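Local coordinates for putative uncharacterized protein PH0242 (Pyrococcus horikoshii, PDB 3VU1) that belongs to the oligosaccharyltransferase AglB family, represented here by its C-terminal globular domain with a bound calcium ion, at residues E230-F233 and S234-P238; A299-T303 and K304-R308. One frame throughout, in Å; residues are numbered along the deposited sequence.

How the interactions relate
Both interactions are local, each made by residues that follow one another along the chain, and each marks a change of direction. In interaction 1 the helix 228-235 ends and the chain passes into the strand 236-242; in interaction 2 the strand 293-301 turns back into the strand 304-314. Their centres are 24 Å apart and their nearest atoms about 15 Å, so they do not touch. Interaction 1 lies deeper, its centre about 9 Å from the centre of the chain, against about 28 Å for that of interaction 2, and is the one beside the calcium ion: the side chain of Lys231 is about 5 Å from the metal, which Glu76, Ala285, His319 and Glu322 bind.

Interaction 1 (E230-F233 and S234-P238); sequences EKLF and SNFIP
Lys231 O accepts hydrogen bonds from three donors in Ser234 and Asn235, near the C-terminal end of the helix 228-235. The hydroxyl of Ser234 gives it the first, OG to Lys231 O 2.8 Å, lying in the carbonyl plane on a lone pair. With chi1 at 73°, OG sits between its own backbone N and carbonyl carbon and is swung back toward the preceding turn, a place that suits serine because its short hydroxyl can be satisfied by the helix itself. Ser234 N reaches the same oxygen at 2.8 Å from well above the carbonyl plane, a three-residue spacing of the 3-10 kind, whereas Asn235 N gives the ordinary four-residue bond to Lys231 O at 3.2 Å. Next along, Leu232 O accepts the amide of Phe236 (N to O 3.1 Å) and a weak bond from Asn235 N. Phe236 is also where helical backbone angles end, so its N-H makes this last helical bond just as the strand begins. Lys231 NZ makes a long, weak ion pair with Glu322, one of the calcium ligands.

The apolar part is carried by Leu232 and Phe236, one helical turn apart. The leucine's chi1 of -167° puts CG opposite the backbone N, and CD1 lies 3.8 Å from both CD1 and CE1 of the Phe236 ring. That ring also turns its edge, in plane, to Leu232 O.

Ile237 bonds through its backbone to Glu249, joining the strand 236-242 to the strand 245-250, and Asn235, still in the helix, bonds to Arg251 just beyond that strand. Phe236 enters an aromatic cluster, stacked with Phe67 and edge-to-face with Phe286, while Leu232 and Phe233 lean on the helix 212-218 and Ser234 rests on the strands 253-262 and 275-285.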
ATOM      1  N   GLU A 230       3.608  12.421  -1.639  1.00 42.28           N
ATOM      2  CA  GLU A 230       3.218  12.605  -3.036  1.00 43.43           C
ATOM      3  C   GLU A 230       3.380  11.311  -3.839  1.00 41.52           C
ATOM      4  O   GLU A 230       2.547  11.000  -4.702  1.00 42.94           O
ATOM      5  CB  GLU A 230       4.011  13.753  -3.664  1.00 48.15           C
ATOM      6  CG  GLU A 230       3.134  14.806  -4.330  1.00 61.03           C
ATOM      7  CD  GLU A 230       3.846  15.573  -5.449  1.00 74.97           C
ATOM      8  OE1 GLU A 230       3.181  15.858  -6.488  1.00 74.83           O
ATOM      9  OE2 GLU A 230       5.067  15.877  -5.303  1.00 77.04           O
ATOM     10  N   LYS A 231       4.446  10.554  -3.553  1.00 37.45           N
ATOM     11  CA  LYS A 231       4.695   9.295  -4.249  1.00 35.25           C
ATOM     12  C   LYS A 231       3.678   8.269  -3.831  1.00 32.62           C
ATOM     13  O   LYS A 231       3.033   7.654  -4.688  1.00 29.76           O
ATOM     14  CB  LYS A 231       6.085   8.762  -3.977  1.00 35.64           C
ATOM     15  CG  LYS A 231       7.223   9.553  -4.577  1.00 36.63           C
ATOM     16  CD  LYS A 231       8.394   9.443  -3.629  1.00 39.05           C
ATOM     17  CE  LYS A 231       9.430   8.447  -4.103  1.00 42.87           C
ATOM     18  NZ  LYS A 231      10.472   9.136  -4.916  1.00 43.75           N
ATOM     19  N   LEU A 232       3.531   8.102  -2.515  1.00 31.59           N
ATOM     20  CA  LEU A 232       2.494   7.236  -1.970  1.00 31.24           C
ATOM     21  C   LEU A 232       1.152   7.389  -2.661  1.00 30.26           C
ATOM     22  O   LEU A 232       0.527   6.389  -3.029  1.00 30.49           O
ATOM     23  CB  LEU A 232       2.306   7.454  -0.481  1.00 32.63           C
ATOM     24  CG  LEU A 232       1.471   6.374   0.243  1.00 33.60           C
ATOM     25  CD1 LEU A 232       2.252   5.072   0.388  1.00 35.54           C
ATOM     26  CD2 LEU A 232       1.058   6.856   1.621  1.00 33.99           C
ATOM     27  N   PHE A 233       0.703   8.624  -2.861  1.00 29.28           N
ATOM     28  CA  PHE A 233      -0.626   8.824  -3.450  1.00 28.68           C
ATOM     29  C   PHE A 233      -0.685   8.422  -4.914  1.00 27.33           C
ATOM     30  O   PHE A 233      -1.744   8.243  -5.448  1.00 30.21           O
ATOM     31  CB  PHE A 233      -1.169  10.235  -3.205  1.00 29.93           C
ATOM     32  CG  PHE A 233      -1.410  10.539  -1.755  1.00 33.51           C
ATOM     33  CD1 PHE A 233      -0.889  11.682  -1.169  1.00 36.50           C
ATOM     34  CD2 PHE A 233      -2.140   9.660  -0.957  1.00 35.06           C
ATOM     35  CE1 PHE A 233      -1.094  11.950   0.192  1.00 37.40           C
ATOM     36  CE2 PHE A 233      -2.352   9.924   0.385  1.00 36.16           C
ATOM     37  CZ  PHE A 233      -1.823  11.066   0.965  1.00 37.88           C
ATOM     38  N   SER A 234       0.438   8.237  -5.574  1.00 27.39           N
ATOM     39  CA  SER A 234       0.367   7.665  -6.919  1.00 27.66           C
ATOM     40  C   SER A 234       0.375   6.111  -6.894  1.00 29.11           C
ATOM     41  O   SER A 234      -0.045   5.461  -7.871  1.00 27.73           O
ATOM     42  CB  SER A 234       1.501   8.218  -7.790  1.00 27.28           C
ATOM     43  OG  SER A 234       2.764   7.661  -7.430  1.00 27.68           O
ATOM     44  N   ASN A 235       0.868   5.519  -5.798  1.00 27.38           N
ATOM     45  CA  ASN A 235       0.818   4.054  -5.645  1.00 29.48           C
ATOM     46  C   ASN A 235      -0.535   3.501  -5.158  1.00 31.82           C
ATOM     47  O   ASN A 235      -0.881   2.343  -5.429  1.00 30.34           O
ATOM     48  CB  ASN A 235       1.924   3.602  -4.718  1.00 27.41           C
ATOM     49  CG  ASN A 235       3.272   3.973  -5.246  1.00 26.11           C
ATOM     50  OD1 ASN A 235       3.657   3.556  -6.335  1.00 26.34           O
ATOM     51  ND2 ASN A 235       3.981   4.780  -4.507  1.00 24.91           N
ATOM     52  N   PHE A 236      -1.279   4.363  -4.453  1.00 34.69           N
ATOM     53  CA  PHE A 236      -2.603   4.063  -3.878  1.00 34.54           C
ATOM     54  C   PHE A 236      -3.619   5.088  -4.338  1.00 33.55           C
ATOM     55  O   PHE A 236      -3.630   6.212  -3.847  1.00 33.39           O
ATOM     56  CB  PHE A 236      -2.511   4.007  -2.339  1.00 32.52           C
ATOM     57  CG  PHE A 236      -1.607   2.913  -1.858  1.00 30.99           C
ATOM     58  CD1 PHE A 236      -0.226   3.122  -1.767  1.00 29.97           C
ATOM     59  CD2 PHE A 236      -2.125   1.641  -1.562  1.00 30.44           C
ATOM     60  CE1 PHE A 236       0.620   2.092  -1.361  1.00 31.29           C
ATOM     61  CE2 PHE A 236      -1.284   0.602  -1.149  1.00 29.83           C
ATOM     62  CZ  PHE A 236       0.091   0.825  -1.059  1.00 30.79           C
ATOM     63  N   ILE A 237      -4.447   4.677  -5.293  1.00 34.98           N
ATOM     64  CA  ILE A 237      -5.459   5.527  -5.934  1.00 36.29           C
ATOM     65  C   ILE A 237      -6.860   5.302  -5.334  1.00 34.60           C
ATOM     66  O   ILE A 237      -7.380   4.187  -5.375  1.00 32.78           O
ATOM     67  CB  ILE A 237      -5.479   5.212  -7.456  1.00 37.95           C
ATOM     68  CG1 ILE A 237      -4.120   5.539  -8.076  1.00 38.00           C
ATOM     69  CG2 ILE A 237      -6.592   5.957  -8.186  1.00 36.79           C
ATOM     70  CD1 ILE A 237      -3.528   6.854  -7.588  1.00 34.85           C
ATOM     71  N   PRO A 238      -7.483   6.348  -4.772  1.00 34.75           N
ATOM     72  CA  PRO A 238      -8.847   6.080  -4.245  1.00 34.37           C
ATOM     73  C   PRO A 238      -9.740   5.772  -5.394  1.00 33.52           C
ATOM     74  O   PRO A 238      -9.872   6.601  -6.260  1.00 40.22           O
ATOM     75  CB  PRO A 238      -9.294   7.410  -3.625  1.00 29.93           C
ATOM     76  CG  PRO A 238      -8.269   8.413  -4.000  1.00 29.61           C
ATOM     77  CD  PRO A 238      -7.023   7.722  -4.499  1.00 32.85           C
TER

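Interaction 2 (A299-T303 and K304-R308); sequences ALNGT and KIIKR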
ATOM      1  N   ALA A 299      -3.234   4.688 -26.045  1.00 40.66           N
ATOM      2  CA  ALA A 299      -4.333   5.622 -26.328  1.00 43.49           C
ATOM      3  C   ALA A 299      -5.646   4.881 -26.189  1.00 45.33           C
ATOM      4  O   ALA A 299      -5.798   3.768 -26.698  1.00 46.86           O
ATOM      5  CB  ALA A 299      -4.209   6.197 -27.733  1.00 42.09           C
ATOM      6  N   LEU A 300      -6.600   5.508 -25.524  1.00 47.33           N
ATOM      7  CA  LEU A 300      -7.874   4.867 -25.260  1.00 51.58           C
ATOM      8  C   LEU A 300      -9.059   5.737 -25.584  1.00 50.16           C
ATOM      9  O   LEU A 300      -9.101   6.904 -25.193  1.00 52.29           O
ATOM     10  CB  LEU A 300      -7.977   4.455 -23.781  1.00 57.18           C
ATOM     11  CG  LEU A 300      -7.338   3.150 -23.313  1.00 58.57           C
ATOM     12  CD1 LEU A 300      -5.952   3.447 -22.790  1.00 59.69           C
ATOM     13  CD2 LEU A 300      -8.183   2.529 -22.215  1.00 60.93           C
ATOM     14  N   ASN A 301     -10.025   5.139 -26.273  1.00 53.15           N
ATOM     15  CA  ASN A 301     -11.382   5.668 -26.370  1.00 53.59           C
ATOM     16  C   ASN A 301     -12.314   4.860 -25.469  1.00 53.74           C
ATOM     17  O   ASN A 301     -12.713   3.747 -25.808  1.00 57.91           O
ATOM     18  CB  ASN A 301     -11.879   5.632 -27.819  1.00 54.07           C
ATOM     19  CG  ASN A 301     -11.173   6.640 -28.715  1.00 55.07           C
ATOM     20  OD1 ASN A 301     -10.834   7.744 -28.292  1.00 56.99           O
ATOM     21  ND2 ASN A 301     -10.958   6.263 -29.969  1.00 53.36           N
ATOM     22  N   GLY A 302     -12.649   5.426 -24.319  1.00 55.11           N
ATOM     23  CA  GLY A 302     -13.440   4.741 -23.308  1.00 57.45           C
ATOM     24  C   GLY A 302     -12.669   3.589 -22.695  1.00 60.20           C
ATOM     25  O   GLY A 302     -11.828   3.791 -21.818  1.00 71.47           O
ATOM     26  N   THR A 303     -12.950   2.377 -23.162  1.00 56.61           N
ATOM     27  CA  THR A 303     -12.267   1.187 -22.673  1.00 55.05           C
ATOM     28  C   THR A 303     -11.571   0.468 -23.820  1.00 54.70           C
ATOM     29  O   THR A 303     -10.916  -0.528 -23.597  1.00 58.55           O
ATOM     30  CB  THR A 303     -13.205   0.202 -21.900  1.00 56.02           C
ATOM     31  OG1 THR A 303     -14.014  -0.543 -22.825  1.00 59.58           O
ATOM     32  CG2 THR A 303     -14.109   0.935 -20.832  1.00 50.88           C
ATOM     33  N   LYS A 304     -11.703   0.985 -25.039  1.00 56.00           N
ATOM     34  CA  LYS A 304     -11.014   0.438 -26.201  1.00 61.31           C
ATOM     35  C   LYS A 304      -9.619   1.056 -26.382  1.00 65.50           C
ATOM     36  O   LYS A 304      -9.478   2.284 -26.402  1.00 64.73           O
ATOM     37  CB  LYS A 304     -11.855   0.686 -27.455  1.00 71.91           C
ATOM     38  CG  LYS A 304     -11.175   0.356 -28.788  1.00 79.69           C
ATOM     39  CD  LYS A 304     -12.169   0.441 -29.948  1.00 90.97           C
ATOM     40  CE  LYS A 304     -13.279  -0.601 -29.818  1.00 93.57           C
ATOM     41  NZ  LYS A 304     -14.404  -0.370 -30.765  1.00 95.22           N
ATOM     42  N   ILE A 305      -8.606   0.198 -26.538  1.00 63.49           N
ATOM     43  CA  ILE A 305      -7.218   0.618 -26.774  1.00 59.63           C
ATOM     44  C   ILE A 305      -6.955   0.739 -28.272  1.00 59.21           C
ATOM     45  O   ILE A 305      -6.984  -0.243 -28.990  1.00 63.87           O
ATOM     46  CB  ILE A 305      -6.193  -0.353 -26.125  1.00 57.61           C
ATOM     47  CG1 ILE A 305      -6.500  -0.545 -24.624  1.00 59.01           C
ATOM     48  CG2 ILE A 305      -4.764   0.145 -26.337  1.00 54.89           C
ATOM     49  CD1 ILE A 305      -5.789  -1.708 -23.945  1.00 55.77           C
ATOM     50  N   ILE A 306      -6.676   1.954 -28.730  1.00 64.93           N
ATOM     51  CA  ILE A 306      -6.535   2.234 -30.161  1.00 62.43           C
ATOM     52  C   ILE A 306      -5.087   2.337 -30.679  1.00 65.09           C
ATOM     53  O   ILE A 306      -4.851   2.287 -31.884  1.00 68.39           O
ATOM     54  CB  ILE A 306      -7.359   3.478 -30.558  1.00 62.67           C
ATOM     55  CG1 ILE A 306      -6.666   4.768 -30.102  1.00 59.65           C
ATOM     56  CG2 ILE A 306      -8.777   3.360 -29.999  1.00 60.02           C
ATOM     57  CD1 ILE A 306      -7.515   6.010 -30.268  1.00 54.56           C
ATOM     58  N   LYS A 307      -4.112   2.472 -29.788  1.00 61.78           N
ATOM     59  CA  LYS A 307      -2.719   2.407 -30.223  1.00 61.41           C
ATOM     60  C   LYS A 307      -1.809   2.087 -29.043  1.00 58.25           C
ATOM     61  O   LYS A 307      -2.053   2.557 -27.935  1.00 59.36           O
ATOM     62  CB  LYS A 307      -2.295   3.720 -30.894  1.00 62.06           C
ATOM     63  CG  LYS A 307      -1.368   3.531 -32.081  1.00 68.69           C
ATOM     64  CD  LYS A 307      -0.630   4.810 -32.465  1.00 69.92           C
ATOM     65  CE  LYS A 307       0.306   4.542 -33.638  1.00 71.15           C
ATOM     66  NZ  LYS A 307       1.578   5.316 -33.556  1.00 68.66           N
ATOM     67  N   ARG A 308      -0.783   1.273 -29.276  1.00 52.87           N
ATOM     68  CA  ARG A 308       0.240   1.023 -28.265  1.00 51.55           C
ATOM     69  C   ARG A 308       1.545   1.581 -28.795  1.00 50.23           C
ATOM     70  O   ARG A 308       1.983   1.212 -29.888  1.00 48.48           O
ATOM     71  CB  ARG A 308       0.407  -0.469 -27.963  1.00 51.95           C
ATOM     72  CG  ARG A 308      -0.793  -1.132 -27.319  1.00 58.97           C
ATOM     73  CD  ARG A 308      -0.818  -2.634 -27.580  1.00 64.75           C
ATOM     74  NE  ARG A 308      -1.951  -3.269 -26.897  1.00 73.42           N
ATOM     75  CZ  ARG A 308      -3.169  -3.430 -27.425  1.00 70.91           C
ATOM     76  NH1 ARG A 308      -3.436  -3.009 -28.662  1.00 60.82           N
ATOM     77  NH2 ARG A 308      -4.126  -4.015 -26.709  1.00 67.84           N
TER
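A beta hairpin with a two-residue loop joins the antiparallel strands 293-301 and 304-314 through a type II' turn from Asn301 to Lys304. Two bonds close it: Lys304 N to Asn301 O at 3.0 Å and Asn301 N to Lys304 O at 2.9 Å. Gly302 fills the first corner, where the positive phi of 68° favours a residue without a side chain. Behind the turn, Leu300 and Ile305 form a non-hydrogen-bonded pair whose side chains run alongside each other in the same direction, CG of Leu300 lying 4.0 Å from CG1 of Ile305.

Further from the turn the pairing slips by one residue, consistent with a beta bulge: Ala299 O accepts Ile306 N (2.9 Å), while Ala299 N bonds to Lys307 O (3.1 Å). Ile306, which would be the first residue of the bulge, has a chi1 of 76° that brings CG1 against the small Ala299 methyl, Ala299 CB to Ile306 CG1 3.7 Å. Ile306 CD1 lies 3.5 Å from Asn301 ND2, the two side chains crossing at about a right angle. Asn301 OD1 is held in turn by Gln335 N, and Leu300 pairs through its backbone with Lys336 of the adjoining strand.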